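Local coordinates for fusion protein of Nuclear RNA export factor 2 and Protein panoramix (Drosophila melanogaster, PDB 6IEW) that acts with Panoramix, Piwi and Nxt1 in cotranscriptional silencing of transposons in the ovary, its UBA-type domain being the part that binds Panoramix, at residues 36-39 with 40-44; 13-16 with 17-21. One frame throughout, in Å; residues are numbered along the deposited sequence.

Contact 1 (36-39 with 40-44); sequences DFER and ALKLF
K42 reaches back one turn along the first part of helix 37-49, in the Nxf2 UBA domain, to lie beside E38. Its CB and CG pass the backbone oxygen of E38, with CG 3.5 Å from E38 O; CE then meets E38 CG and the carboxylate oxygen OE2, and the extended chain ends with NZ 3.8 Å from E38 OE2. That is a long salt bridge, between two side chains running side by side in the same direction. Long charged residues suit this largely solvent-facing stripe; both side chains also touch L85 of the fused Panoramix helix.

On the neighbouring stripe F37 takes L41 CD1 over one ring face, a CH-pi contact 4.0 Å from the ring centroid; with chi1 at 180° its CG lies beside the carbonyl carbon, and the far end of the ring comes near L41. Apolar residues fit here against V18 of helix 4-19; V84 of the fused Panoramix segment also touches both. Where the helix starts, D36 is the N-cap: its OD2 receives R39 N at 2.9 Å through the anti lone pair, while the guanidinium of R39 lies with one face over D36 CB. A40 N donates to D36 O at 2.8 Å, beginning the series of helical backbone bonds. The carboxylate thus serves a backbone N-H of the first turn, and its negative charge would be expected to interact favourably with the helix dipole.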
loop_
_atom_site.group_PDB
_atom_site.type_symbol
_atom_site.label_atom_id
_atom_site.label_comp_id
_atom_site.label_asym_id
_atom_site.label_seq_id
_atom_site.Cartn_x
_atom_site.Cartn_y
_atom_site.Cartn_z
ATOM N N ASP A 36 -7.958 -4.117 -6.461
ATOM C CA ASP A 36 -8.894 -3.634 -5.458
ATOM C C ASP A 36 -8.120 -2.985 -4.322
ATOM O O ASP A 36 -7.278 -3.631 -3.687
ATOM C CB ASP A 36 -9.792 -4.745 -4.925
ATOM C CG ASP A 36 -10.863 -4.211 -3.995
ATOM O OD1 ASP A 36 -11.900 -3.723 -4.491
ATOM O OD2 ASP A 36 -10.654 -4.246 -2.771
ATOM N N PHE A 37 -8.421 -1.710 -4.076
ATOM C CA PHE A 37 -7.690 -0.906 -3.102
ATOM C C PHE A 37 -7.736 -1.539 -1.717
ATOM O O PHE A 37 -6.693 -1.766 -1.089
ATOM C CB PHE A 37 -8.310 0.495 -3.099
ATOM C CG PHE A 37 -7.677 1.462 -2.138
ATOM C CD1 PHE A 37 -6.311 1.684 -2.139
ATOM C CD2 PHE A 37 -8.470 2.190 -1.264
ATOM C CE1 PHE A 37 -5.746 2.597 -1.266
ATOM C CE2 PHE A 37 -7.909 3.101 -0.393
ATOM C CZ PHE A 37 -6.547 3.304 -0.393
ATOM N N GLU A 38 -8.940 -1.844 -1.229
ATOM C CA GLU A 38 -9.076 -2.405 0.112
ATOM C C GLU A 38 -8.378 -3.757 0.220
ATOM O O GLU A 38 -7.647 -4.018 1.183
ATOM C CB GLU A 38 -10.554 -2.522 0.482
ATOM C CG GLU A 38 -10.794 -3.084 1.865
ATOM C CD GLU A 38 -12.263 -3.224 2.177
ATOM O OE1 GLU A 38 -13.074 -3.203 1.228
ATOM O OE2 GLU A 38 -12.608 -3.349 3.371
ATOM N N ARG A 39 -8.582 -4.633 -0.765
ATOM C CA ARG A 39 -7.927 -5.936 -0.714
ATOM C C ARG A 39 -6.411 -5.798 -0.769
ATOM O O ARG A 39 -5.691 -6.573 -0.129
ATOM C CB ARG A 39 -8.440 -6.843 -1.833
ATOM C CG ARG A 39 -9.887 -7.265 -1.649
ATOM C CD ARG A 39 -10.197 -8.558 -2.390
ATOM N NE ARG A 39 -9.862 -8.479 -3.809
ATOM C CZ ARG A 39 -10.665 -7.966 -4.738
ATOM N NH1 ARG A 39 -11.849 -7.469 -4.399
ATOM N NH2 ARG A 39 -10.281 -7.934 -6.003
ATOM N N ALA A 40 -5.909 -4.812 -1.518
ATOM C CA ALA A 40 -4.466 -4.607 -1.596
ATOM C C ALA A 40 -3.892 -4.177 -0.252
ATOM O O ALA A 40 -2.816 -4.641 0.146
ATOM C CB ALA A 40 -4.134 -3.587 -2.684
ATOM N N LEU A 41 -4.592 -3.296 0.464
ATOM C CA LEU A 41 -4.123 -2.886 1.784
ATOM C C LEU A 41 -4.086 -4.071 2.739
ATOM O O LEU A 41 -3.106 -4.266 3.471
ATOM C CB LEU A 41 -5.008 -1.768 2.335
ATOM C CG LEU A 41 -4.953 -0.453 1.557
ATOM C CD1 LEU A 41 -5.985 0.523 2.102
ATOM C CD2 LEU A 41 -3.560 0.158 1.607
ATOM N N LYS A 42 -5.146 -4.886 2.737
ATOM C CA LYS A 42 -5.160 -6.079 3.578
ATOM C C LYS A 42 -4.039 -7.034 3.197
ATOM O O LYS A 42 -3.407 -7.649 4.069
ATOM C CB LYS A 42 -6.507 -6.792 3.459
ATOM C CG LYS A 42 -7.682 -6.022 4.023
ATOM C CD LYS A 42 -8.958 -6.829 3.876
ATOM C CE LYS A 42 -10.145 -6.095 4.474
ATOM N NZ LYS A 42 -11.409 -6.868 4.295
ATOM N N LEU A 43 -3.791 -7.188 1.897
ATOM C CA LEU A 43 -2.733 -8.082 1.445
ATOM C C LEU A 43 -1.363 -7.578 1.878
ATOM O O LEU A 43 -0.502 -8.369 2.279
ATOM C CB LEU A 43 -2.811 -8.238 -0.074
ATOM C CG LEU A 43 -1.769 -9.153 -0.710
ATOM C CD1 LEU A 43 -1.836 -10.553 -0.119
ATOM C CD2 LEU A 43 -1.949 -9.198 -2.219
ATOM N N PHE A 44 -1.145 -6.263 1.811
ATOM C CA PHE A 44 0.104 -5.688 2.304
ATOM C C PHE A 44 0.313 -6.010 3.779
ATOM O O PHE A 44 1.408 -6.408 4.191
ATOM C CB PHE A 44 0.104 -4.175 2.080
ATOM C CG PHE A 44 1.103 -3.434 2.932
ATOM C CD1 PHE A 44 2.458 -3.732 2.865
ATOM C CD2 PHE A 44 0.685 -2.435 3.795
ATOM C CE1 PHE A 44 3.371 -3.051 3.656
ATOM C CE2 PHE A 44 1.589 -1.747 4.579
ATOM C CZ PHE A 44 2.935 -2.058 4.517
#

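Contact 2 (13-16 with 17-21); sequences LLFQ and EVTGL
F15 and T19, one turn apart near the end of helix 4-19 in the Nxf2 UBA domain, meet through both methyl and hydroxyl. T19 CG2 stands over one face of the F15 ring, 3.9 Å from its centroid in a CH-pi contact, while OG1 donates to F15 O at 2.9 Å. The hydroxyl approaches from above the carbonyl plane. T19 N gives the same oxygen its regular helical bond, so two donors grip F15 O. With chi1 at 61°, OG1 sits between the backbone N and the carbonyl carbon of T19, which turns it back to F15 O and leaves CG2 for the ring. Threonine fits by supplying a methyl and a donor from one CB. L21 CD1 adds an apolar contact 3.7 Å from F15 CE2.

Further out, G20 leaves the helix with positive phi (70°), a conformation glycine adopts readily, yet its N still bonds Q16 O at 2.9 Å. The turn brings L21 O to Q16, whose extended side chain donates from NE2 at 3.1 Å, in the carbonyl plane; a long amide can span this distance past the helix end. V18 O accepts from R80 NE of the fused Panoramix segment; in the conformer given, E17 OE2 also forms a salt bridge with R80, and a water donates to both L14 O and E17 OE1. Side-chain donors thus reinforce the closing turn at F15 O and supply a partner for L21 O beyond it, while buried apolar groups pack around the F15 ring.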
loop_
_atom_site.group_PDB
_atom_site.type_symbol
_atom_site.label_atom_id
_atom_site.label_comp_id
_atom_site.label_asym_id
_atom_site.label_seq_id
_atom_site.Cartn_x
_atom_site.Cartn_y
_atom_site.Cartn_z
ATOM N N LEU A 13 -1.154 4.417 -7.652
ATOM C CA LEU A 13 -0.759 5.551 -6.820
ATOM C C LEU A 13 -1.612 5.666 -5.560
ATOM O O LEU A 13 -1.110 6.075 -4.510
ATOM C CB LEU A 13 -0.794 6.853 -7.622
ATOM C CG LEU A 13 0.356 7.125 -8.591
ATOM C CD1 LEU A 13 0.446 8.612 -8.903
ATOM C CD2 LEU A 13 1.661 6.616 -8.009
ATOM N N LEU A 14 -2.905 5.350 -5.649
ATOM C CA LEU A 14 -3.761 5.291 -4.464
ATOM C C LEU A 14 -3.116 4.436 -3.382
ATOM O O LEU A 14 -3.000 4.845 -2.219
ATOM C CB LEU A 14 -5.087 4.654 -4.873
ATOM C CG LEU A 14 -6.485 5.157 -4.528
ATOM C CD1 LEU A 14 -6.525 6.659 -4.315
ATOM C CD2 LEU A 14 -7.395 4.741 -5.676
ATOM N N PHE A 15 -2.668 3.242 -3.762
ATOM C CA PHE A 15 -2.054 2.324 -2.814
ATOM C C PHE A 15 -0.658 2.789 -2.428
ATOM O O PHE A 15 -0.268 2.702 -1.255
ATOM C CB PHE A 15 -2.016 0.932 -3.446
ATOM C CG PHE A 15 -1.271 -0.091 -2.645
ATOM C CD1 PHE A 15 -1.925 -0.849 -1.688
ATOM C CD2 PHE A 15 0.077 -0.320 -2.875
ATOM C CE1 PHE A 15 -1.242 -1.804 -0.959
ATOM C CE2 PHE A 15 0.768 -1.276 -2.148
ATOM C CZ PHE A 15 0.105 -2.017 -1.188
ATOM N N GLN A 16 0.111 3.283 -3.404
ATOM C CA GLN A 16 1.456 3.761 -3.110
ATOM C C GLN A 16 1.430 4.915 -2.116
ATOM O O GLN A 16 2.283 4.992 -1.222
ATOM C CB GLN A 16 2.176 4.176 -4.398
ATOM C CG GLN A 16 3.620 4.619 -4.163
ATOM C CD GLN A 16 4.426 4.776 -5.441
ATOM O OE1 GLN A 16 4.093 5.576 -6.308
ATOM N NE2 GLN A 16 5.509 4.014 -5.551
ATOM N N GLU A 17 0.457 5.821 -2.252
ATOM C CA GLU A 17 0.395 6.976 -1.361
ATOM C C GLU A 17 0.116 6.550 0.075
ATOM O O GLU A 17 0.696 7.100 1.017
ATOM C CB GLU A 17 -0.668 7.960 -1.856
ATOM C CG GLU A 17 -0.670 9.309 -1.141
ATOM C CD GLU A 17 -1.420 9.284 0.181
ATOM O OE1 GLU A 17 -2.322 8.435 0.344
ATOM O OE2 GLU A 17 -1.104 10.116 1.059
ATOM N N VAL A 18 -0.773 5.574 0.259
ATOM C CA VAL A 18 -1.110 5.118 1.607
ATOM C C VAL A 18 0.082 4.429 2.255
ATOM O O VAL A 18 0.431 4.711 3.407
ATOM C CB VAL A 18 -2.343 4.199 1.571
ATOM C CG1 VAL A 18 -2.572 3.560 2.942
ATOM C CG2 VAL A 18 -3.566 4.976 1.113
ATOM N N THR A 19 0.726 3.521 1.523
ATOM C CA THR A 19 1.705 2.617 2.113
ATOM C C THR A 19 3.121 3.173 2.128
ATOM O O THR A 19 3.918 2.781 2.987
ATOM C CB THR A 19 1.708 1.272 1.373
ATOM O OG1 THR A 19 2.068 1.472 -0.002
ATOM C CG2 THR A 19 0.341 0.609 1.444
ATOM N N GLY A 20 3.473 4.058 1.203
ATOM C CA GLY A 20 4.854 4.489 1.120
ATOM C C GLY A 20 5.791 3.411 0.624
ATOM O O GLY A 20 6.978 3.424 0.967
ATOM N N LEU A 21 5.284 2.464 -0.158
ATOM C CA LEU A 21 6.112 1.429 -0.758
ATOM C C LEU A 21 6.640 1.899 -2.107
ATOM O O LEU A 21 6.027 2.735 -2.778
ATOM C CB LEU A 21 5.305 0.145 -0.961
ATOM C CG LEU A 21 4.873 -0.593 0.307
ATOM C CD1 LEU A 21 3.802 -1.626 -0.024
ATOM C CD2 LEU A 21 6.075 -1.258 0.964
HETATM O O HOH W 1 -4.122 7.333 -1.452
#

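In the fold
From the N terminus, helix 4-19 comes first, and contact 2 (13-16 with 17-21) spans its last turns and the exit toward helix 23-32. Contact 1 (36-39 with 40-44) follows at the start of helix 37-49. Both are local and lie in series: neither closes a long loop, and they neither nest nor cross. They lie about 11 Å apart, centre to centre, and pack directly, with A40 O against F15 CE1 and F37 CE1 against L14 O; helix 23-32 borders both through I29. Helix 70-93, the Panoramix part joined by an engineered linker, touches both contacts.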